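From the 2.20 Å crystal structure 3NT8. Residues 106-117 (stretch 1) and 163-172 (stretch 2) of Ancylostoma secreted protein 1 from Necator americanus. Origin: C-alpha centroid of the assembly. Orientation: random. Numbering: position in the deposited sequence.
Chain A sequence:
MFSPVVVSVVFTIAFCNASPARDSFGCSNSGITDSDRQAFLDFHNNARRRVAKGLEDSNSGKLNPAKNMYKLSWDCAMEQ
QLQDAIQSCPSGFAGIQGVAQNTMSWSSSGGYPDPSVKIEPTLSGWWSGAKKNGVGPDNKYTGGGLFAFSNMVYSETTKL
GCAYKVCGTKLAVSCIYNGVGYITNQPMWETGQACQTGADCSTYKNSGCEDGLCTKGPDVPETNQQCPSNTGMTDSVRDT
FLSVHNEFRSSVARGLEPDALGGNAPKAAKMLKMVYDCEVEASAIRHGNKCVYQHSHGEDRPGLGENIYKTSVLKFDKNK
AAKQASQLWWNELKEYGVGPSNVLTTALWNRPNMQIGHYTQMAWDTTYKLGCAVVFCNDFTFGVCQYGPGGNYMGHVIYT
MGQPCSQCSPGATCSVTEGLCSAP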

ATOM      1  N   TRP A 106     -21.590  13.500 -16.962  1.00 26.54           N
ATOM      2  CA  TRP A 106     -22.845  14.255 -16.976  1.00 26.85           C
ATOM      3  C   TRP A 106     -23.455  14.356 -18.364  1.00 28.23           C
ATOM      4  O   TRP A 106     -22.737  14.446 -19.375  1.00 28.19           O
ATOM      5  N   SER A 107     -24.786  14.350 -18.427  1.00 29.49           N
ATOM      6  CA  SER A 107     -25.458  14.600 -19.689  1.00 30.21           C
ATOM      7  C   SER A 107     -26.465  15.702 -19.540  1.00 30.55           C
ATOM      8  O   SER A 107     -27.164  15.814 -18.527  1.00 30.83           O
ATOM      9  N   SER A 108     -26.517  16.548 -20.554  1.00 31.49           N
ATOM     10  CA  SER A 108     -27.544  17.579 -20.600  1.00 31.87           C
ATOM     11  C   SER A 108     -27.724  17.994 -22.035  1.00 31.70           C
ATOM     12  O   SER A 108     -26.736  18.154 -22.751  1.00 33.08           O
ATOM     13  N   SER A 109     -28.983  18.178 -22.428  1.00 32.02           N
ATOM     14  CA  SER A 109     -29.391  18.505 -23.794  1.00 32.67           C
ATOM     15  C   SER A 109     -29.042  19.929 -24.151  1.00 33.07           C
ATOM     16  O   SER A 109     -29.015  20.298 -25.346  1.00 33.86           O
ATOM     17  N   GLY A 110     -28.777  20.728 -23.115  1.00 32.67           N
ATOM     18  CA  GLY A 110     -28.345  22.118 -23.286  1.00 31.67           C
ATOM     19  C   GLY A 110     -26.849  22.352 -23.417  1.00 30.05           C
ATOM     20  O   GLY A 110     -26.402  23.486 -23.630  1.00 30.57           O
ATOM     21  N   GLY A 111     -26.069  21.284 -23.314  1.00 28.55           N
ATOM     22  CA  GLY A 111     -24.609  21.394 -23.361  1.00 25.64           C
ATOM     23  C   GLY A 111     -23.989  21.975 -22.075  1.00 24.93           C
ATOM     24  O   GLY A 111     -24.610  21.995 -21.031  1.00 22.50           O
ATOM     25  N   TYR A 112     -22.747  22.469 -22.166  1.00 23.83           N
ATOM     26  CA  TYR A 112     -22.000  22.877 -20.970  1.00 22.50           C
ATOM     27  C   TYR A 112     -21.164  24.124 -21.288  1.00 22.10           C
ATOM     28  O   TYR A 112     -19.944  24.028 -21.572  1.00 21.55           O
ATOM     29  N   PRO A 113     -21.845  25.300 -21.338  1.00 20.58           N
ATOM     30  CA  PRO A 113     -21.122  26.519 -21.632  1.00 19.78           C
ATOM     31  C   PRO A 113     -20.216  26.944 -20.441  1.00 18.56           C
ATOM     32  O   PRO A 113     -19.295  27.716 -20.643  1.00 15.62           O
ATOM     33  N   ASP A 114     -20.478  26.439 -19.233  1.00 18.49           N
ATOM     34  CA  ASP A 114     -19.606  26.710 -18.092  1.00 20.50           C
ATOM     35  C   ASP A 114     -19.320  25.441 -17.276  1.00 21.25           C
ATOM     36  O   ASP A 114     -19.898  25.227 -16.185  1.00 22.72           O
ATOM     37  N   PRO A 115     -18.459  24.570 -17.808  1.00 20.40           N
ATOM     38  CA  PRO A 115     -18.199  23.287 -17.142  1.00 21.22           C
ATOM     39  C   PRO A 115     -17.591  23.378 -15.718  1.00 22.33           C
ATOM     40  O   PRO A 115     -17.680  22.422 -14.960  1.00 23.40           O
ATOM     41  N   SER A 116     -16.981  24.496 -15.341  1.00 22.30           N
ATOM     42  CA  SER A 116     -16.417  24.635 -14.019  1.00 21.50           C
ATOM     43  C   SER A 116     -17.481  24.465 -12.897  1.00 22.22           C
ATOM     44  O   SER A 116     -17.164  24.080 -11.754  1.00 19.57           O
ATOM     45  N   VAL A 117     -18.758  24.676 -13.222  1.00 22.65           N
ATOM     46  CA  VAL A 117     -19.794  24.594 -12.158  1.00 23.16           C
ATOM     47  C   VAL A 117     -20.142  23.173 -11.768  1.00 22.39           C
ATOM     48  O   VAL A 117     -20.836  22.933 -10.762  1.00 21.60           O
ATOM     49  N   ALA A 163      -8.939  16.884 -14.547  1.00 19.74           N
ATOM     50  CA  ALA A 163      -9.304  17.523 -15.785  1.00 20.53           C
ATOM     51  C   ALA A 163     -10.782  17.222 -16.127  1.00 20.59           C
ATOM     52  O   ALA A 163     -11.290  16.203 -15.686  1.00 22.14           O
ATOM     53  N   TYR A 164     -11.488  18.130 -16.821  1.00 20.45           N
ATOM     54  CA  TYR A 164     -12.799  17.830 -17.433  1.00 19.85           C
ATOM     55  C   TYR A 164     -12.695  18.015 -18.969  1.00 20.27           C
ATOM     56  O   TYR A 164     -11.731  18.580 -19.440  1.00 21.08           O
ATOM     57  N   LYS A 165     -13.622  17.427 -19.733  1.00 21.03           N
ATOM     58  CA  LYS A 165     -13.742  17.639 -21.168  1.00 21.84           C
ATOM     59  C   LYS A 165     -15.202  17.681 -21.541  1.00 23.35           C
ATOM     60  O   LYS A 165     -15.928  16.790 -21.152  1.00 23.99           O
ATOM     61  N   VAL A 166     -15.619  18.719 -22.288  1.00 24.02           N
ATOM     62  CA  VAL A 166     -16.955  18.787 -22.880  1.00 25.01           C
ATOM     63  C   VAL A 166     -17.024  17.981 -24.226  1.00 26.00           C
ATOM     64  O   VAL A 166     -16.149  18.092 -25.083  1.00 25.23           O
ATOM     65  N   CYS A 167     -18.059  17.151 -24.387  1.00 25.68           N
ATOM     66  CA  CYS A 167     -18.253  16.479 -25.664  1.00 27.01           C
ATOM     67  C   CYS A 167     -19.651  16.734 -26.161  1.00 27.35           C
ATOM     68  O   CYS A 167     -20.510  15.869 -26.072  1.00 27.81           O
ATOM     69  N   GLY A 168     -19.896  17.940 -26.667  1.00 28.14           N
ATOM     70  CA  GLY A 168     -21.244  18.338 -27.068  1.00 28.49           C
ATOM     71  C   GLY A 168     -22.246  18.426 -25.941  1.00 29.08           C
ATOM     72  O   GLY A 168     -22.436  19.488 -25.369  1.00 30.79           O
ATOM     73  N   THR A 169     -22.917  17.321 -25.635  1.00 29.89           N
ATOM     74  CA  THR A 169     -23.986  17.285 -24.595  1.00 29.38           C
ATOM     75  C   THR A 169     -23.540  16.432 -23.423  1.00 28.21           C
ATOM     76  O   THR A 169     -24.334  16.098 -22.531  1.00 27.29           O
ATOM     77  N   LYS A 170     -22.263  16.069 -23.441  1.00 26.78           N
ATOM     78  CA  LYS A 170     -21.730  15.196 -22.445  1.00 25.86           C
ATOM     79  C   LYS A 170     -20.498  15.841 -21.790  1.00 24.63           C
ATOM     80  O   LYS A 170     -19.695  16.467 -22.444  1.00 24.93           O
ATOM     81  N   LEU A 171     -20.346  15.651 -20.482  1.00 23.76           N
ATOM     82  CA  LEU A 171     -19.205  16.211 -19.739  1.00 22.95           C
ATOM     83  C   LEU A 171     -18.573  15.131 -18.890  1.00 22.16           C
ATOM     84  O   LEU A 171     -19.222  14.499 -18.113  1.00 21.17           O
ATOM     85  N   ALA A 172     -17.284  14.934 -19.046  1.00 22.10           N
ATOM     86  CA  ALA A 172     -16.627  13.980 -18.182  1.00 21.30           C
ATOM     87  C   ALA A 172     -15.678  14.778 -17.283  1.00 20.78           C
ATOM     88  O   ALA A 172     -14.984  15.708 -17.765  1.00 21.22           O
TER

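The strongest polar links between the stretches are backbone hydrogen bonds. W106 and L171 form an antiparallel pair: W106 N donates to L171 O at 2.8 Å, and L171 N donates to W106 O at 2.9 Å. Two residues on, past the non-hydrogen-bonded pair S107 and K170, S108 N donates to T169 O at 3.0 Å. No side chain makes a direct hydrogen bond across the contact. One water extends the polar link past the strand pairing. It accepts from Y112 N at 3.0 Å and donates to G168 O at 2.8 Å, bridging two groups that are themselves 4.4 Å apart.

Within stretch 1, S116 OG donates to D114 OD1 at 2.8 Å. S108 OG (chi1 t) receives a weak bond from G110 N at 3.4 Å, inside the type I turn from S108 to G111. G111 has positive phi, which favours glycine.

The pairing sets the side chains on two faces. S107 (m) and K170 (t) share one, W106 and L171 the other. W106 is m and L171 is t, with chi2 p; W106 CD1 lies 4.0 Å from L171 CD2. W106 NE1 is hydrogen-bonded elsewhere in the structure.

Y112, P115, Y164 and V166 all point toward the opposing stretch. Y112 is m, and its ring lies against L171. L171 CB sits over the ring face, 3.5 Å from Y112 CE2, in a CH-pi contact. At the other end of the side chain, Y112 CB is 4.0 Å from CG2 of V166 (t).

P115, with a C-gamma endo pucker, packs against three residues. Its CB lies over the face of the Y164 ring, and P115 CG comes to 3.4 Å from Y164 CE1. P115 CB also meets L171 CD1 at 3.8 Å and V166 CG2 at 4.0 Å. Y164 is p.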

ATOM      1  CB  TRP A 106     -22.621  15.674 -16.445  1.00 26.98           C
ATOM      2  CG  TRP A 106     -22.037  15.720 -15.100  1.00 24.31           C
ATOM      3  CD1 TRP A 106     -20.707  15.785 -14.779  1.00 22.91           C
ATOM      4  CD2 TRP A 106     -22.747  15.732 -13.875  1.00 23.55           C
ATOM      5  NE1 TRP A 106     -20.552  15.809 -13.413  1.00 20.25           N
ATOM      6  CE2 TRP A 106     -21.789  15.787 -12.833  1.00 21.64           C
ATOM      7  CE3 TRP A 106     -24.108  15.702 -13.545  1.00 24.71           C
ATOM      8  CZ2 TRP A 106     -22.144  15.814 -11.490  1.00 19.41           C
ATOM      9  CZ3 TRP A 106     -24.469  15.728 -12.208  1.00 25.36           C
ATOM     10  CH2 TRP A 106     -23.485  15.780 -11.190  1.00 22.12           C
ATOM     11  CB  SER A 107     -26.118  13.349 -20.277  1.00 30.60           C
ATOM     12  OG  SER A 107     -25.153  12.381 -20.628  1.00 31.71           O
ATOM     13  CB  SER A 108     -27.161  18.768 -19.732  1.00 32.04           C
ATOM     14  OG  SER A 108     -28.067  19.851 -19.907  1.00 33.66           O
ATOM     15  CB  SER A 109     -30.896  18.304 -23.968  1.00 32.43           C
ATOM     16  OG  SER A 109     -31.619  19.109 -23.040  1.00 33.71           O
ATOM     17  CB  TYR A 112     -21.147  21.701 -20.445  1.00 22.60           C
ATOM     18  CG  TYR A 112     -21.986  20.539 -19.896  1.00 24.34           C
ATOM     19  CD1 TYR A 112     -22.652  20.661 -18.692  1.00 21.54           C
ATOM     20  CD2 TYR A 112     -22.087  19.325 -20.585  1.00 26.53           C
ATOM     21  CE1 TYR A 112     -23.397  19.645 -18.174  1.00 22.93           C
ATOM     22  CE2 TYR A 112     -22.814  18.271 -20.056  1.00 25.46           C
ATOM     23  CZ  TYR A 112     -23.489  18.457 -18.854  1.00 25.82           C
ATOM     24  OH  TYR A 112     -24.260  17.483 -18.301  1.00 25.48           O
ATOM     25  CB  PRO A 113     -22.245  27.534 -21.894  1.00 19.76           C
ATOM     26  CG  PRO A 113     -23.401  27.011 -21.004  1.00 20.84           C
ATOM     27  CD  PRO A 113     -23.294  25.528 -21.155  1.00 20.22           C
ATOM     28  CB  ASP A 114     -20.195  27.792 -17.218  1.00 22.44           C
ATOM     29  CG  ASP A 114     -19.189  28.376 -16.273  1.00 26.28           C
ATOM     30  OD1 ASP A 114     -18.006  27.999 -16.386  1.00 37.06           O
ATOM     31  OD2 ASP A 114     -19.572  29.211 -15.443  1.00 30.13           O
ATOM     32  CB  PRO A 115     -17.219  22.579 -18.103  1.00 20.38           C
ATOM     33  CG  PRO A 115     -16.602  23.664 -18.856  1.00 19.00           C
ATOM     34  CD  PRO A 115     -17.616  24.750 -19.002  1.00 18.67           C
ATOM     35  CB  SER A 116     -15.641  25.951 -13.947  1.00 21.55           C
ATOM     36  OG  SER A 116     -16.506  27.052 -14.246  1.00 27.68           O
ATOM     37  CB  VAL A 117     -21.059  25.433 -12.452  1.00 23.77           C
ATOM     38  CG1 VAL A 117     -20.634  26.920 -12.652  1.00 25.75           C
ATOM     39  CG2 VAL A 117     -21.816  24.875 -13.674  1.00 22.73           C
ATOM     40  CB  ALA A 163      -8.332  17.037 -16.931  1.00 20.09           C
ATOM     41  CB  TYR A 164     -13.950  18.636 -16.838  1.00 19.87           C
ATOM     42  CG  TYR A 164     -13.734  20.134 -16.925  1.00 19.80           C
ATOM     43  CD1 TYR A 164     -13.801  20.817 -18.166  1.00 21.80           C
ATOM     44  CD2 TYR A 164     -13.390  20.846 -15.807  1.00 18.07           C
ATOM     45  CE1 TYR A 164     -13.553  22.185 -18.252  1.00 23.55           C
ATOM     46  CE2 TYR A 164     -13.130  22.204 -15.875  1.00 25.83           C
ATOM     47  CZ  TYR A 164     -13.209  22.868 -17.109  1.00 23.15           C
ATOM     48  OH  TYR A 164     -12.939  24.198 -17.181  1.00 22.93           O
ATOM     49  CB  LYS A 165     -13.070  16.517 -21.930  1.00 22.93           C
ATOM     50  CG  LYS A 165     -12.995  16.705 -23.425  1.00 20.88           C
ATOM     51  CD  LYS A 165     -12.116  17.860 -23.850  1.00 16.58           C
ATOM     52  CE  LYS A 165     -12.111  17.869 -25.410  1.00 23.30           C
ATOM     53  NZ  LYS A 165     -11.130  18.824 -26.058  1.00 25.41           N
ATOM     54  CB  VAL A 166     -17.431  20.265 -23.078  1.00 24.61           C
ATOM     55  CG1 VAL A 166     -18.802  20.335 -23.696  1.00 24.88           C
ATOM     56  CG2 VAL A 166     -17.456  20.992 -21.743  1.00 25.30           C
ATOM     57  CB  CYS A 167     -17.997  14.977 -25.548  1.00 26.99           C
ATOM     58  SG  CYS A 167     -16.378  14.558 -24.981  1.00 32.55           S
ATOM     59  CB  THR A 169     -25.358  16.721 -25.130  1.00 29.58           C
ATOM     60  OG1 THR A 169     -25.112  15.535 -25.891  1.00 31.13           O
ATOM     61  CG2 THR A 169     -26.095  17.740 -26.002  1.00 31.99           C
ATOM     62  CB  LYS A 170     -21.390  13.839 -23.092  1.00 25.99           C
ATOM     63  CG  LYS A 170     -20.864  12.749 -22.151  1.00 27.57           C
ATOM     64  CD  LYS A 170     -20.973  11.349 -22.843  1.00 32.84           C
ATOM     65  CE  LYS A 170     -20.897  10.106 -21.898  1.00 34.64           C
ATOM     66  NZ  LYS A 170     -19.656  10.137 -21.016  1.00 34.58           N
ATOM     67  CB  LEU A 171     -19.647  17.372 -18.833  1.00 21.60           C
ATOM     68  CG  LEU A 171     -18.567  17.974 -17.909  1.00 22.57           C
ATOM     69  CD1 LEU A 171     -17.529  18.797 -18.653  1.00 17.19           C
ATOM     70  CD2 LEU A 171     -19.200  18.851 -16.907  1.00 23.16           C
ATOM     71  CB  ALA A 172     -15.886  12.935 -19.018  1.00 21.42           C
TER
HETATM   72  O   HOH W   1     -21.493  22.111 -24.859  1.00 20.91           O